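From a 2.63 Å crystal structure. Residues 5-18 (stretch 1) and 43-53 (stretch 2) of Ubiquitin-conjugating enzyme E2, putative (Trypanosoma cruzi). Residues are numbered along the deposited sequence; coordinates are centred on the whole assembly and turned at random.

Stretch 1, residues 5-18: MKNISNKRIIKDLK
Stretch 2 (43-53) SVDTDTIYNWI

The contact between these two stretches is a mainly apolar packing of an N-terminal helix and its lead-in segment against a β-hairpin, pinned by one direct hydrogen bond from a tyrosine hydroxyl to a backbone carbonyl. It illustrates a general principle: aromatic side chains on a hairpin can serve a helix and its extended leader at once.

In stretch 1, residues 6-10 are largely extended (phi/psi -143/153 at Lys6, -130/148 at Ile8), and the helix begins at Lys11 and continues past Lys18. Asn10 (chi1 t) caps it: OD1 accepts from Ile13 N at 3.1 Å and, weakly, from Arg12 N at 3.1 Å. Within the helix, Arg12 NH1 forms a salt bridge with Asp16 OD2, one turn further along, at 2.7 Å. In stretch 2, strands 43-46 and 51-53 pair through Asp45 N to Ile53 O (2.9 Å), and just beyond the first strand Asp47 N donates to Asn51 O (2.8 Å). Thr48, with positive phi (81/156), begins a type I turn ending at Asn51. The helix and strand 51-53 point nearly the same way, 15° apart, with axes 11.5 Å apart at closest; CA atoms lie 7.4 Å apart for Asn7 and Thr48, and 7.0 Å for Ile13 and Ile49.

Tyr50 (chi1 -68°, chi2 -84°) has the largest area covered by the opposing stretch. Its OH donates to Ile8 O at 2.6 Å, satisfying a carbonyl in the non-helical leader, while Asn7 OD1 lies at the ring edge, 3.5 Å from Tyr50 CE2. Asn7 (chi1 t) also reaches the turn through a water, which donates to Asn7 OD1 (2.6 Å) and accepts from Ile49 N (2.9 Å).

Ile13 (m, t) points toward the hairpin and meets three of its residues. Its CD1 lies 3.5 Å from Tyr50 CE1, its CG2 4.1 Å from Ile49 CB, and the same CG2 3.9 Å from Trp52 CZ2. Ile49 (p, t) extends to the helix start, its CD1 4.1 Å from Ile14 CG1.

Trp52 (chi1 -52°, chi2 -4°) is held within its own stretch by NE1 donating to Ile49 O at 2.7 Å. Its six-membered ring receives Leu17 (t, p): Leu17 CD1 sits 4.0 Å from the ring centroid, only 4° off the normal, a face-on CH-π contact. The same CD1 lies 3.8 Å from Val44 CG1, and Leu17 CD2 lies 3.5 Å from Thr46 CG2, so one leucine bridges both strands.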

# COMPACT_ATOMS: atom_id res chain seq x y z
N MET A 5 -1.95 -22.03 -8.59
CA MET A 5 -2.48 -20.78 -9.20
C MET A 5 -2.81 -21.06 -10.68
O MET A 5 -2.13 -21.88 -11.31
CB MET A 5 -1.44 -19.64 -9.06
CG MET A 5 -1.91 -18.25 -9.54
SD MET A 5 -2.92 -17.27 -8.39
CE MET A 5 -1.86 -17.12 -6.94
N LYS A 6 -3.84 -20.39 -11.23
CA LYS A 6 -4.22 -20.52 -12.66
C LYS A 6 -4.68 -19.15 -13.18
O LYS A 6 -5.15 -18.32 -12.41
CB LYS A 6 -5.27 -21.63 -12.86
N ASN A 7 -4.54 -18.92 -14.49
CA ASN A 7 -4.84 -17.61 -15.16
C ASN A 7 -6.20 -17.69 -15.84
O ASN A 7 -6.31 -18.07 -17.02
CB ASN A 7 -3.70 -17.25 -16.13
CG ASN A 7 -3.81 -15.84 -16.73
OD1 ASN A 7 -4.48 -14.96 -16.18
ND2 ASN A 7 -3.12 -15.62 -17.83
N ILE A 8 -7.22 -17.29 -15.07
CA ILE A 8 -8.64 -17.67 -15.25
C ILE A 8 -9.52 -16.40 -15.23
O ILE A 8 -9.14 -15.50 -14.52
CB ILE A 8 -9.00 -18.65 -14.07
CG1 ILE A 8 -8.57 -20.08 -14.41
CG2 ILE A 8 -10.45 -18.64 -13.63
CD1 ILE A 8 -9.01 -20.59 -15.77
N SER A 9 -10.65 -16.30 -15.94
CA SER A 9 -11.55 -15.09 -15.80
C SER A 9 -11.96 -15.00 -14.31
O SER A 9 -12.27 -16.03 -13.72
CB SER A 9 -12.81 -15.11 -16.73
OG SER A 9 -13.73 -14.00 -16.54
N ASN A 10 -11.85 -13.80 -13.71
CA ASN A 10 -12.45 -13.49 -12.41
C ASN A 10 -13.34 -12.23 -12.56
O ASN A 10 -12.83 -11.15 -12.82
CB ASN A 10 -11.36 -13.28 -11.36
CG ASN A 10 -11.92 -13.24 -9.95
OD1 ASN A 10 -12.63 -12.30 -9.55
ND2 ASN A 10 -11.59 -14.26 -9.17
N LYS A 11 -14.65 -12.37 -12.42
CA LYS A 11 -15.57 -11.26 -12.63
C LYS A 11 -15.17 -10.03 -11.79
O LYS A 11 -15.23 -8.87 -12.28
CB LYS A 11 -17.02 -11.69 -12.33
CG LYS A 11 -18.10 -10.89 -13.08
CD LYS A 11 -18.37 -9.52 -12.43
CE LYS A 11 -18.46 -8.32 -13.38
NZ LYS A 11 -19.10 -7.13 -12.71
N ARG A 12 -14.71 -10.28 -10.56
CA ARG A 12 -14.44 -9.21 -9.60
C ARG A 12 -13.06 -8.57 -9.65
O ARG A 12 -12.91 -7.42 -9.23
CB ARG A 12 -14.70 -9.71 -8.19
CG ARG A 12 -16.17 -9.72 -7.80
CD ARG A 12 -16.65 -8.32 -7.41
NE ARG A 12 -16.53 -8.18 -5.97
CZ ARG A 12 -15.60 -7.49 -5.34
NH1 ARG A 12 -14.68 -6.82 -6.00
NH2 ARG A 12 -15.60 -7.44 -4.02
N ILE A 13 -12.04 -9.28 -10.12
CA ILE A 13 -10.74 -8.66 -10.28
C ILE A 13 -10.84 -7.61 -11.41
O ILE A 13 -10.32 -6.48 -11.27
CB ILE A 13 -9.63 -9.68 -10.64
CG1 ILE A 13 -9.36 -10.69 -9.51
CG2 ILE A 13 -8.32 -8.95 -10.92
CD1 ILE A 13 -8.28 -11.69 -9.82
N ILE A 14 -11.45 -8.03 -12.53
CA ILE A 14 -11.64 -7.20 -13.72
C ILE A 14 -12.54 -6.00 -13.37
O ILE A 14 -12.17 -4.83 -13.65
CB ILE A 14 -12.25 -8.05 -14.87
CG1 ILE A 14 -11.23 -9.07 -15.39
CG2 ILE A 14 -12.74 -7.17 -16.00
CD1 ILE A 14 -11.78 -10.33 -16.03
N LYS A 15 -13.69 -6.27 -12.72
CA LYS A 15 -14.59 -5.19 -12.24
C LYS A 15 -13.85 -4.17 -11.33
O LYS A 15 -13.98 -2.95 -11.53
CB LYS A 15 -15.82 -5.76 -11.53
CG LYS A 15 -16.89 -4.72 -11.16
CD LYS A 15 -17.30 -4.78 -9.66
CE LYS A 15 -18.54 -3.92 -9.34
NZ LYS A 15 -19.06 -3.96 -7.92
N ASP A 16 -13.06 -4.67 -10.37
CA ASP A 16 -12.24 -3.78 -9.51
C ASP A 16 -11.08 -3.06 -10.18
O ASP A 16 -10.73 -1.97 -9.72
CB ASP A 16 -11.69 -4.52 -8.30
CG ASP A 16 -12.76 -4.91 -7.31
OD1 ASP A 16 -13.97 -4.76 -7.60
OD2 ASP A 16 -12.40 -5.40 -6.23
N LEU A 17 -10.49 -3.63 -11.23
CA LEU A 17 -9.45 -2.94 -11.99
C LEU A 17 -10.09 -1.78 -12.78
O LEU A 17 -9.62 -0.65 -12.70
CB LEU A 17 -8.70 -3.90 -12.92
CG LEU A 17 -7.57 -3.28 -13.77
CD1 LEU A 17 -6.69 -2.31 -12.98
CD2 LEU A 17 -6.79 -4.41 -14.41
N LYS A 18 -11.17 -2.06 -13.50
CA LYS A 18 -11.95 -1.02 -14.21
C LYS A 18 -12.32 0.11 -13.26
O LYS A 18 -12.32 1.28 -13.65
CB LYS A 18 -13.22 -1.61 -14.81
CG LYS A 18 -12.97 -2.65 -15.88
CD LYS A 18 -14.27 -3.23 -16.46
CE LYS A 18 -14.04 -4.34 -17.50
NZ LYS A 18 -14.78 -4.15 -18.81
N SER A 43 -0.24 5.72 -11.64
CA SER A 43 -0.09 4.75 -12.72
C SER A 43 -0.48 3.36 -12.25
O SER A 43 -0.12 2.94 -11.16
CB SER A 43 1.34 4.75 -13.27
OG SER A 43 1.66 3.50 -13.85
N VAL A 44 -1.19 2.63 -13.10
CA VAL A 44 -1.61 1.25 -12.85
C VAL A 44 -1.32 0.44 -14.10
O VAL A 44 -2.04 0.53 -15.08
CB VAL A 44 -3.13 1.16 -12.56
CG1 VAL A 44 -3.55 -0.30 -12.42
CG2 VAL A 44 -3.53 1.94 -11.32
N ASP A 45 -0.24 -0.33 -14.10
CA ASP A 45 0.03 -1.30 -15.19
C ASP A 45 -0.38 -2.70 -14.61
O ASP A 45 -0.57 -2.83 -13.39
CB ASP A 45 1.52 -1.18 -15.66
CG ASP A 45 1.85 0.21 -16.41
OD1 ASP A 45 1.04 0.78 -17.17
OD2 ASP A 45 2.97 0.75 -16.25
N THR A 46 -0.58 -3.72 -15.45
CA THR A 46 -0.82 -5.10 -14.94
C THR A 46 0.16 -6.09 -15.57
O THR A 46 0.90 -5.74 -16.50
CB THR A 46 -2.21 -5.66 -15.29
OG1 THR A 46 -2.23 -5.98 -16.69
CG2 THR A 46 -3.34 -4.72 -14.98
N ASP A 47 0.14 -7.32 -15.08
CA ASP A 47 1.00 -8.38 -15.57
C ASP A 47 0.21 -9.65 -15.29
O ASP A 47 0.47 -10.33 -14.28
CB ASP A 47 2.31 -8.37 -14.78
CG ASP A 47 3.16 -9.62 -15.02
OD1 ASP A 47 2.90 -10.37 -15.98
OD2 ASP A 47 4.11 -9.82 -14.24
N THR A 48 -0.77 -9.97 -16.16
CA THR A 48 -1.83 -10.92 -15.81
C THR A 48 -2.76 -10.05 -15.04
O THR A 48 -2.32 -9.03 -14.53
CB THR A 48 -1.27 -12.07 -14.97
OG1 THR A 48 -0.59 -12.99 -15.84
CG2 THR A 48 -2.29 -12.77 -14.27
N ILE A 49 -4.05 -10.40 -14.96
CA ILE A 49 -4.99 -9.61 -14.13
C ILE A 49 -4.72 -9.78 -12.64
O ILE A 49 -5.24 -9.03 -11.82
CB ILE A 49 -6.47 -9.91 -14.43
CG1 ILE A 49 -6.84 -11.37 -14.08
CG2 ILE A 49 -6.77 -9.66 -15.90
CD1 ILE A 49 -8.31 -11.69 -14.11
N TYR A 50 -3.88 -10.75 -12.32
CA TYR A 50 -3.58 -11.19 -10.96
C TYR A 50 -2.45 -10.44 -10.33
O TYR A 50 -2.18 -10.60 -9.13
CB TYR A 50 -3.24 -12.69 -10.97
CG TYR A 50 -4.47 -13.50 -11.31
CD1 TYR A 50 -5.39 -13.85 -10.32
CD2 TYR A 50 -4.76 -13.82 -12.63
CE1 TYR A 50 -6.53 -14.55 -10.64
CE2 TYR A 50 -5.90 -14.51 -12.96
CZ TYR A 50 -6.77 -14.88 -11.96
OH TYR A 50 -7.88 -15.59 -12.30
N ASN A 51 -1.83 -9.57 -11.10
CA ASN A 51 -0.71 -8.85 -10.66
C ASN A 51 -0.78 -7.41 -11.16
O ASN A 51 -0.64 -7.13 -12.36
CB ASN A 51 0.49 -9.59 -11.15
CG ASN A 51 1.58 -9.53 -10.17
OD1 ASN A 51 2.03 -8.43 -9.79
ND2 ASN A 51 1.94 -10.70 -9.65
N TRP A 52 -1.05 -6.49 -10.24
CA TRP A 52 -1.12 -5.08 -10.60
C TRP A 52 0.07 -4.39 -10.05
O TRP A 52 0.27 -4.41 -8.87
CB TRP A 52 -2.35 -4.41 -10.03
CG TRP A 52 -3.70 -5.05 -10.27
CD1 TRP A 52 -4.02 -6.18 -11.04
CD2 TRP A 52 -4.98 -4.55 -9.78
NE1 TRP A 52 -5.36 -6.41 -11.02
CE2 TRP A 52 -6.00 -5.45 -10.29
CE3 TRP A 52 -5.36 -3.46 -9.00
CZ2 TRP A 52 -7.34 -5.27 -10.00
CZ3 TRP A 52 -6.72 -3.28 -8.71
CH2 TRP A 52 -7.69 -4.17 -9.22
N ILE A 53 0.87 -3.78 -10.92
CA ILE A 53 2.00 -2.93 -10.53
C ILE A 53 1.50 -1.48 -10.51
O ILE A 53 0.96 -0.98 -11.51
CB ILE A 53 3.18 -3.07 -11.52
CG1 ILE A 53 3.55 -4.56 -11.74
CG2 ILE A 53 4.40 -2.25 -11.03
CD1 ILE A 53 2.93 -5.23 -12.96
O HOH W 1 -4.73 -12.51 -16.88